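Local atomic coordinates of porin (PDB entry 5DL7), a protein that probably acts as an outer-membrane porin, a beta-barrel channel of the OprD family thought to carry small substrates such as vanillate. Residues D179-K191 with G289-S301. Residues are numbered along the deposited sequence; the frame is centred on the assembly and turned at random.
Sequences DVGTDNINHRFNK and GSTGLPFLSGTES
The carboxylate oxygen OD2 of Asp-183 takes the backbone N-H of Gly-298 in an almost straight bond (N to OD2 3.0 Å) that arrives from above the carboxylate plane; a water on the same oxygen also lies within hydrogen-bonding distance of Leu-296 O. Ser-297 N donates to Gly-181 O at 2.8 Å. With chi1 62°, Ser-297 OG lies between its own N and carbonyl carbon, where it binds two waters, one of them donating to Asp-179 O. Arg-188 bends at chi3 and brings its CD to 3.8 Å from Gly-292 CA. Its NH1 reaches Leu-293 O at 3.3 Å, in the carbonyl plane but at only 141°; the guanidinium is held more strongly by Asn-314, and NH1 also forms a salt bridge to Asp-311. Phe-295 CE2 sits at the guanidinium edge, the two planes 61° apart, while Ile-185 CD1 touches CZ of that ring at 3.5 Å. Phe-189 turns the CE1 corner of its ring edge to Thr-291 OG1 and sets CZ 3.7 Å from Pro-294 CB. One backbone bond, one carboxylate-to-N-H bond, the Arg-188 guanidinium and bridging waters thus hold the 289-301 loop against 179-191, consistent with an ordered loop folded within an OprD-type barrel.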
ATOM      1  N   ASP A 179       8.006   8.919 -15.265  1.00 26.04           N
ATOM      2  CA  ASP A 179       6.852   9.818 -15.160  1.00 28.49           C
ATOM      3  C   ASP A 179       5.728   9.178 -14.325  1.00 24.64           C
ATOM      4  O   ASP A 179       5.447   7.928 -14.370  1.00 23.51           O
ATOM      5  CB  ASP A 179       6.339  10.188 -16.555  1.00 27.30           C
ATOM      6  CG  ASP A 179       7.279  11.142 -17.290  1.00 38.41           C
ATOM      7  OD1 ASP A 179       8.239  11.662 -16.768  1.00 32.88           O
ATOM      8  OD2 ASP A 179       7.036  11.322 -18.428  1.00 39.08           O
ATOM      9  N   VAL A 180       5.031  10.033 -13.613  1.00 22.28           N
ATOM     10  CA  VAL A 180       3.840   9.566 -12.876  1.00 23.04           C
ATOM     11  C   VAL A 180       2.744   9.111 -13.908  1.00 21.68           C
ATOM     12  O   VAL A 180       2.707   9.535 -15.047  1.00 23.52           O
ATOM     13  CB  VAL A 180       3.280  10.660 -11.892  1.00 22.60           C
ATOM     14  CG1 VAL A 180       4.391  11.090 -10.949  1.00 24.53           C
ATOM     15  CG2 VAL A 180       2.885  11.972 -12.640  1.00 25.13           C
ATOM     16  N   GLY A 181       1.867   8.286 -13.455  1.00 21.89           N
ATOM     17  CA  GLY A 181       0.803   7.771 -14.279  1.00 20.51           C
ATOM     18  C   GLY A 181       0.042   6.668 -13.657  1.00 19.98           C
ATOM     19  O   GLY A 181      -0.056   6.590 -12.449  1.00 21.75           O
ATOM     20  N   THR A 182      -0.571   5.821 -14.480  1.00 20.63           N
ATOM     21  CA  THR A 182      -1.453   4.743 -14.066  1.00 20.10           C
ATOM     22  C   THR A 182      -1.029   3.448 -14.696  1.00 21.58           C
ATOM     23  O   THR A 182      -0.441   3.458 -15.796  1.00 26.05           O
ATOM     24  CB  THR A 182      -2.941   4.940 -14.530  1.00 25.50           C
ATOM     25  OG1 THR A 182      -2.938   5.231 -15.957  1.00 26.35           O
ATOM     26  CG2 THR A 182      -3.494   6.121 -13.859  1.00 27.41           C
ATOM     27  N   ASP A 183      -1.348   2.380 -14.025  1.00 20.49           N
ATOM     28  CA  ASP A 183      -1.258   1.053 -14.622  1.00 20.98           C
ATOM     29  C   ASP A 183      -2.670   0.746 -15.232  1.00 22.54           C
ATOM     30  O   ASP A 183      -3.676   1.500 -14.981  1.00 24.12           O
ATOM     31  CB  ASP A 183      -0.975   0.036 -13.548  1.00 23.54           C
ATOM     32  CG  ASP A 183       0.498   0.110 -13.054  1.00 28.48           C
ATOM     33  OD1 ASP A 183       1.345   0.380 -13.849  1.00 29.31           O
ATOM     34  OD2 ASP A 183       0.653  -0.166 -11.870  1.00 30.27           O
ATOM     35  N   ASN A 184      -2.703  -0.314 -16.058  1.00 22.47           N
ATOM     36  CA  ASN A 184      -4.025  -0.728 -16.614  1.00 22.32           C
ATOM     37  C   ASN A 184      -4.304  -2.103 -16.042  1.00 25.51           C
ATOM     38  O   ASN A 184      -3.745  -3.085 -16.454  1.00 29.29           O
ATOM     39  CB  ASN A 184      -3.965  -0.690 -18.128  1.00 22.31           C
ATOM     40  CG  ASN A 184      -5.392  -0.664 -18.756  1.00 25.98           C
ATOM     41  OD1 ASN A 184      -6.331  -0.289 -18.006  1.00 25.06           O
ATOM     42  ND2 ASN A 184      -5.495  -1.038 -19.981  1.00 24.71           N
ATOM     43  N   ILE A 185      -5.104  -2.193 -15.044  1.00 21.51           N
ATOM     44  CA  ILE A 185      -5.365  -3.451 -14.326  1.00 20.23           C
ATOM     45  C   ILE A 185      -6.583  -4.131 -14.980  1.00 20.79           C
ATOM     46  O   ILE A 185      -7.643  -3.432 -15.077  1.00 21.43           O
ATOM     47  CB  ILE A 185      -5.604  -3.161 -12.857  1.00 23.18           C
ATOM     48  CG1 ILE A 185      -4.270  -2.627 -12.275  1.00 24.67           C
ATOM     49  CG2 ILE A 185      -6.047  -4.391 -12.117  1.00 24.04           C
ATOM     50  CD1 ILE A 185      -4.513  -1.893 -11.061  1.00 30.93           C
ATOM     51  N   ASN A 186      -6.460  -5.373 -15.440  1.00 20.37           N
ATOM     52  CA  ASN A 186      -7.630  -5.997 -16.056  1.00 20.80           C
ATOM     53  C   ASN A 186      -8.256  -5.196 -17.158  1.00 21.53           C
ATOM     54  O   ASN A 186      -9.468  -5.283 -17.402  1.00 21.61           O
ATOM     55  CB  ASN A 186      -8.723  -6.400 -15.050  1.00 21.19           C
ATOM     56  CG  ASN A 186      -8.191  -7.288 -13.918  1.00 22.54           C
ATOM     57  OD1 ASN A 186      -7.203  -8.025 -14.077  1.00 23.29           O
ATOM     58  ND2 ASN A 186      -8.781  -7.179 -12.737  1.00 21.83           N
ATOM     59  N   HIS A 187      -7.388  -4.523 -17.964  1.00 19.44           N
ATOM     60  CA  HIS A 187      -7.872  -3.688 -19.060  1.00 19.86           C
ATOM     61  C   HIS A 187      -9.019  -2.756 -18.657  1.00 18.90           C
ATOM     62  O   HIS A 187      -9.917  -2.502 -19.537  1.00 19.83           O
ATOM     63  CB  HIS A 187      -8.270  -4.541 -20.223  1.00 22.17           C
ATOM     64  CG  HIS A 187      -7.215  -5.481 -20.719  1.00 23.58           C
ATOM     65  ND1 HIS A 187      -6.194  -5.016 -21.469  1.00 27.78           N
ATOM     66  CD2 HIS A 187      -6.896  -6.812 -20.437  1.00 25.61           C
ATOM     67  CE1 HIS A 187      -5.316  -5.980 -21.755  1.00 27.38           C
ATOM     68  NE2 HIS A 187      -5.720  -7.078 -21.122  1.00 28.60           N
ATOM     69  N   ARG A 188      -8.915  -2.193 -17.505  1.00 19.01           N
ATOM     70  CA  ARG A 188      -9.931  -1.306 -16.903  1.00 21.07           C
ATOM     71  C   ARG A 188     -10.189  -0.033 -17.715  1.00 22.62           C
ATOM     72  O   ARG A 188     -11.340   0.454 -17.915  1.00 21.09           O
ATOM     73  CB  ARG A 188      -9.513  -0.993 -15.488  1.00 23.34           C
ATOM     74  CG  ARG A 188     -10.413  -0.198 -14.638  1.00 27.61           C
ATOM     75  CD  ARG A 188      -9.875  -0.254 -13.182  1.00 26.26           C
ATOM     76  NE  ARG A 188      -9.910  -1.584 -12.640  1.00 24.68           N
ATOM     77  CZ  ARG A 188      -9.374  -2.030 -11.471  1.00 27.78           C
ATOM     78  NH1 ARG A 188      -8.685  -1.191 -10.735  1.00 26.66           N
ATOM     79  NH2 ARG A 188      -9.407  -3.195 -11.055  1.00 24.48           N
ATOM     80  N   PHE A 189      -9.085   0.466 -18.289  1.00 20.02           N
ATOM     81  CA  PHE A 189      -9.021   1.642 -19.094  1.00 20.73           C
ATOM     82  C   PHE A 189      -8.394   1.379 -20.439  1.00 24.12           C
ATOM     83  O   PHE A 189      -8.094   0.216 -20.786  1.00 24.29           O
ATOM     84  CB  PHE A 189      -8.309   2.765 -18.298  1.00 20.22           C
ATOM     85  CG  PHE A 189      -8.828   3.021 -16.943  1.00 19.73           C
ATOM     86  CD1 PHE A 189     -10.081   3.657 -16.743  1.00 19.36           C
ATOM     87  CD2 PHE A 189      -8.193   2.554 -15.839  1.00 19.12           C
ATOM     88  CE1 PHE A 189     -10.628   3.819 -15.479  1.00 19.22           C
ATOM     89  CE2 PHE A 189      -8.698   2.787 -14.544  1.00 20.09           C
ATOM     90  CZ  PHE A 189      -9.884   3.373 -14.360  1.00 19.57           C
ATOM     91  N   ASN A 190      -8.224   2.426 -21.272  1.00 21.85           N
ATOM     92  CA  ASN A 190      -7.786   2.202 -22.639  1.00 24.27           C
ATOM     93  C   ASN A 190      -6.333   1.762 -22.658  1.00 24.28           C
ATOM     94  O   ASN A 190      -5.937   1.124 -23.702  1.00 25.87           O
ATOM     95  CB  ASN A 190      -7.787   3.487 -23.491  1.00 27.92           C
ATOM     96  CG  ASN A 190      -9.198   4.057 -23.861  1.00 30.05           C
ATOM     97  OD1 ASN A 190     -10.088   3.323 -23.796  1.00 39.91           O
ATOM     98  ND2 ASN A 190      -9.194   5.198 -24.308  1.00 30.04           N
ATOM     99  N   LYS A 191      -5.498   2.195 -21.726  1.00 23.29           N
ATOM    100  CA  LYS A 191      -4.057   1.880 -21.715  1.00 25.17           C
ATOM    101  C   LYS A 191      -3.534   2.275 -20.390  1.00 25.48           C
ATOM    102  O   LYS A 191      -4.240   2.993 -19.692  1.00 25.00           O
ATOM    103  CB  LYS A 191      -3.385   2.684 -22.861  1.00 27.14           C
ATOM    104  CG  LYS A 191      -3.472   4.241 -22.717  1.00 28.30           C
ATOM    105  CD  LYS A 191      -2.775   4.934 -23.894  1.00 33.97           C
ATOM    106  CE  LYS A 191      -1.302   4.747 -23.831  1.00 43.34           C
ATOM    107  NZ  LYS A 191      -0.817   5.381 -25.066  1.00 53.34           N
ATOM    108  N   GLY A 289     -20.576   3.072 -11.569  1.00 20.69           N
ATOM    109  CA  GLY A 289     -20.133   3.885 -12.684  1.00 20.47           C
ATOM    110  C   GLY A 289     -19.602   3.081 -13.879  1.00 24.29           C
ATOM    111  O   GLY A 289     -19.606   1.882 -13.799  1.00 22.61           O
ATOM    112  N   SER A 290     -19.311   3.799 -14.933  1.00 19.59           N
ATOM    113  CA  SER A 290     -18.895   3.123 -16.231  1.00 21.92           C
ATOM    114  C   SER A 290     -17.557   2.419 -16.192  1.00 21.25           C
ATOM    115  O   SER A 290     -17.303   1.582 -17.082  1.00 19.99           O
ATOM    116  CB  SER A 290     -18.803   4.164 -17.370  1.00 22.80           C
ATOM    117  OG  SER A 290     -20.058   4.766 -17.481  1.00 25.50           O
ATOM    118  N   THR A 291     -16.722   2.700 -15.255  1.00 20.26           N
ATOM    119  CA  THR A 291     -15.403   2.097 -15.078  1.00 21.00           C
ATOM    120  C   THR A 291     -15.104   1.613 -13.757  1.00 22.38           C
ATOM    121  O   THR A 291     -15.768   2.054 -12.784  1.00 20.65           O
ATOM    122  CB  THR A 291     -14.284   3.045 -15.619  1.00 21.96           C
ATOM    123  OG1 THR A 291     -14.006   4.145 -14.629  1.00 21.36           O
ATOM    124  CG2 THR A 291     -14.555   3.641 -16.943  1.00 22.44           C
ATOM    125  N   GLY A 292     -13.979   0.956 -13.579  1.00 19.79           N
ATOM    126  CA  GLY A 292     -13.473   0.683 -12.289  1.00 18.93           C
ATOM    127  C   GLY A 292     -12.730   1.896 -11.757  1.00 17.46           C
ATOM    128  O   GLY A 292     -12.658   2.955 -12.306  1.00 20.33           O
ATOM    129  N   LEU A 293     -12.129   1.681 -10.604  1.00 18.64           N
ATOM    130  CA  LEU A 293     -11.421   2.695  -9.833  1.00 18.18           C
ATOM    131  C   LEU A 293      -9.962   2.960 -10.362  1.00 19.90           C
ATOM    132  O   LEU A 293      -9.201   2.027 -10.433  1.00 18.15           O
ATOM    133  CB  LEU A 293     -11.234   2.267  -8.381  1.00 19.09           C
ATOM    134  CG  LEU A 293     -10.544   3.202  -7.396  1.00 19.54           C
ATOM    135  CD1 LEU A 293     -11.307   4.489  -7.198  1.00 19.13           C
ATOM    136  CD2 LEU A 293     -10.177   2.485  -6.121  1.00 22.88           C
ATOM    137  N   PRO A 294      -9.671   4.164 -10.736  1.00 18.43           N
ATOM    138  CA  PRO A 294      -8.243   4.510 -11.045  1.00 19.26           C
ATOM    139  C   PRO A 294      -7.458   4.890  -9.833  1.00 19.02           C
ATOM    140  O   PRO A 294      -7.976   5.411  -8.852  1.00 18.86           O
ATOM    141  CB  PRO A 294      -8.302   5.742 -11.982  1.00 20.50           C
ATOM    142  CG  PRO A 294      -9.558   6.469 -11.413  1.00 20.75           C
ATOM    143  CD  PRO A 294     -10.506   5.387 -10.919  1.00 19.18           C
ATOM    144  N   PHE A 295      -6.119   4.664  -9.936  1.00 20.40           N
ATOM    145  CA  PHE A 295      -5.163   5.090  -8.914  1.00 17.78           C
ATOM    146  C   PHE A 295      -3.760   5.095  -9.518  1.00 17.66           C
ATOM    147  O   PHE A 295      -3.632   4.554 -10.626  1.00 17.81           O
ATOM    148  CB  PHE A 295      -5.281   4.252  -7.595  1.00 17.39           C
ATOM    149  CG  PHE A 295      -5.371   2.742  -7.814  1.00 18.71           C
ATOM    150  CD1 PHE A 295      -4.177   1.997  -7.863  1.00 19.94           C
ATOM    151  CD2 PHE A 295      -6.620   2.094  -7.897  1.00 19.03           C
ATOM    152  CE1 PHE A 295      -4.233   0.657  -8.048  1.00 22.26           C
ATOM    153  CE2 PHE A 295      -6.713   0.769  -8.149  1.00 19.54           C
ATOM    154  CZ  PHE A 295      -5.503   0.033  -8.261  1.00 20.91           C
ATOM    155  N   LEU A 296      -2.822   5.603  -8.812  1.00 17.42           N
ATOM    156  CA  LEU A 296      -1.460   5.761  -9.378  1.00 18.40           C
ATOM    157  C   LEU A 296      -0.820   4.437  -9.661  1.00 19.66           C
ATOM    158  O   LEU A 296      -1.047   3.431  -8.983  1.00 20.25           O
ATOM    159  CB  LEU A 296      -0.626   6.685  -8.480  1.00 20.87           C
ATOM    160  CG  LEU A 296      -1.096   8.107  -8.521  1.00 20.37           C
ATOM    161  CD1 LEU A 296      -0.487   8.893  -7.337  1.00 22.57           C
ATOM    162  CD2 LEU A 296      -0.656   8.864  -9.761  1.00 23.60           C
ATOM    163  N   SER A 297       0.078   4.449 -10.619  1.00 21.11           N
ATOM    164  CA  SER A 297       0.887   3.264 -10.980  1.00 20.26           C
ATOM    165  C   SER A 297       1.723   2.796  -9.795  1.00 21.53           C
ATOM    166  O   SER A 297       2.238   3.609  -8.959  1.00 22.42           O
ATOM    167  CB  SER A 297       1.794   3.593 -12.203  1.00 21.72           C
ATOM    168  OG  SER A 297       2.714   4.651 -11.868  1.00 22.97           O
ATOM    169  N   GLY A 298       2.059   1.515  -9.855  1.00 22.35           N
ATOM    170  CA  GLY A 298       3.068   0.911  -8.966  1.00 23.04           C
ATOM    171  C   GLY A 298       2.673   0.570  -7.537  1.00 25.42           C
ATOM    172  O   GLY A 298       3.517   0.349  -6.632  1.00 24.03           O
ATOM    173  N   THR A 299       1.345   0.627  -7.323  1.00 23.25           N
ATOM    174  CA  THR A 299       0.816   0.546  -5.932  1.00 25.08           C
ATOM    175  C   THR A 299      -0.555  -0.252  -5.922  1.00 25.40           C
ATOM    176  O   THR A 299      -0.995  -0.640  -6.980  1.00 28.77           O
ATOM    177  CB  THR A 299       0.738   1.929  -5.250  1.00 27.90           C
ATOM    178  OG1 THR A 299       0.619   1.743  -3.736  1.00 31.24           O
ATOM    179  CG2 THR A 299      -0.256   2.708  -5.833  1.00 26.77           C
ATOM    180  N   GLU A 300      -0.909  -0.537  -4.700  1.00 25.77           N
ATOM    181  CA  GLU A 300      -2.127  -1.267  -4.398  1.00 26.77           C
ATOM    182  C   GLU A 300      -3.270  -0.333  -4.498  1.00 21.19           C
ATOM    183  O   GLU A 300      -3.209   0.904  -4.336  1.00 22.67           O
ATOM    184  CB  GLU A 300      -1.992  -1.886  -2.961  1.00 26.09           C
ATOM    185  CG  GLU A 300      -1.017  -3.093  -2.945  1.00 29.85           C
ATOM    186  CD  GLU A 300       0.508  -2.709  -3.220  1.00 29.96           C
ATOM    187  OE1 GLU A 300       0.915  -1.679  -2.532  1.00 30.41           O
ATOM    188  OE2 GLU A 300       1.086  -3.505  -4.016  1.00 31.80           O
ATOM    189  N   SER A 301      -4.487  -0.899  -4.781  1.00 22.23           N
ATOM    190  CA  SER A 301      -5.712  -0.028  -4.659  1.00 20.43           C
ATOM    191  C   SER A 301      -5.867   0.561  -3.294  1.00 19.75           C
ATOM    192  O   SER A 301      -5.511  -0.071  -2.251  1.00 21.19           O
ATOM    193  CB  SER A 301      -6.950  -0.959  -4.938  1.00 21.27           C
ATOM    194  OG  SER A 301      -8.134  -0.172  -4.733  1.00 22.16           O
TER
HETATM  195  O   HOH W   1       3.742   5.663 -14.077  1.00 31.95           O
HETATM  196  O   HOH W   2       2.736   7.080 -10.450  1.00 25.42           O
HETATM  197  O   HOH W   3      -2.888   2.053 -11.467  1.00 24.21           O
HETATM  198  O   HOH W   4      -1.345   0.527  -9.839  1.00 29.23           O
HETATM  199  O   HOH W   5     -13.370  -0.311 -16.117  1.00 18.72           O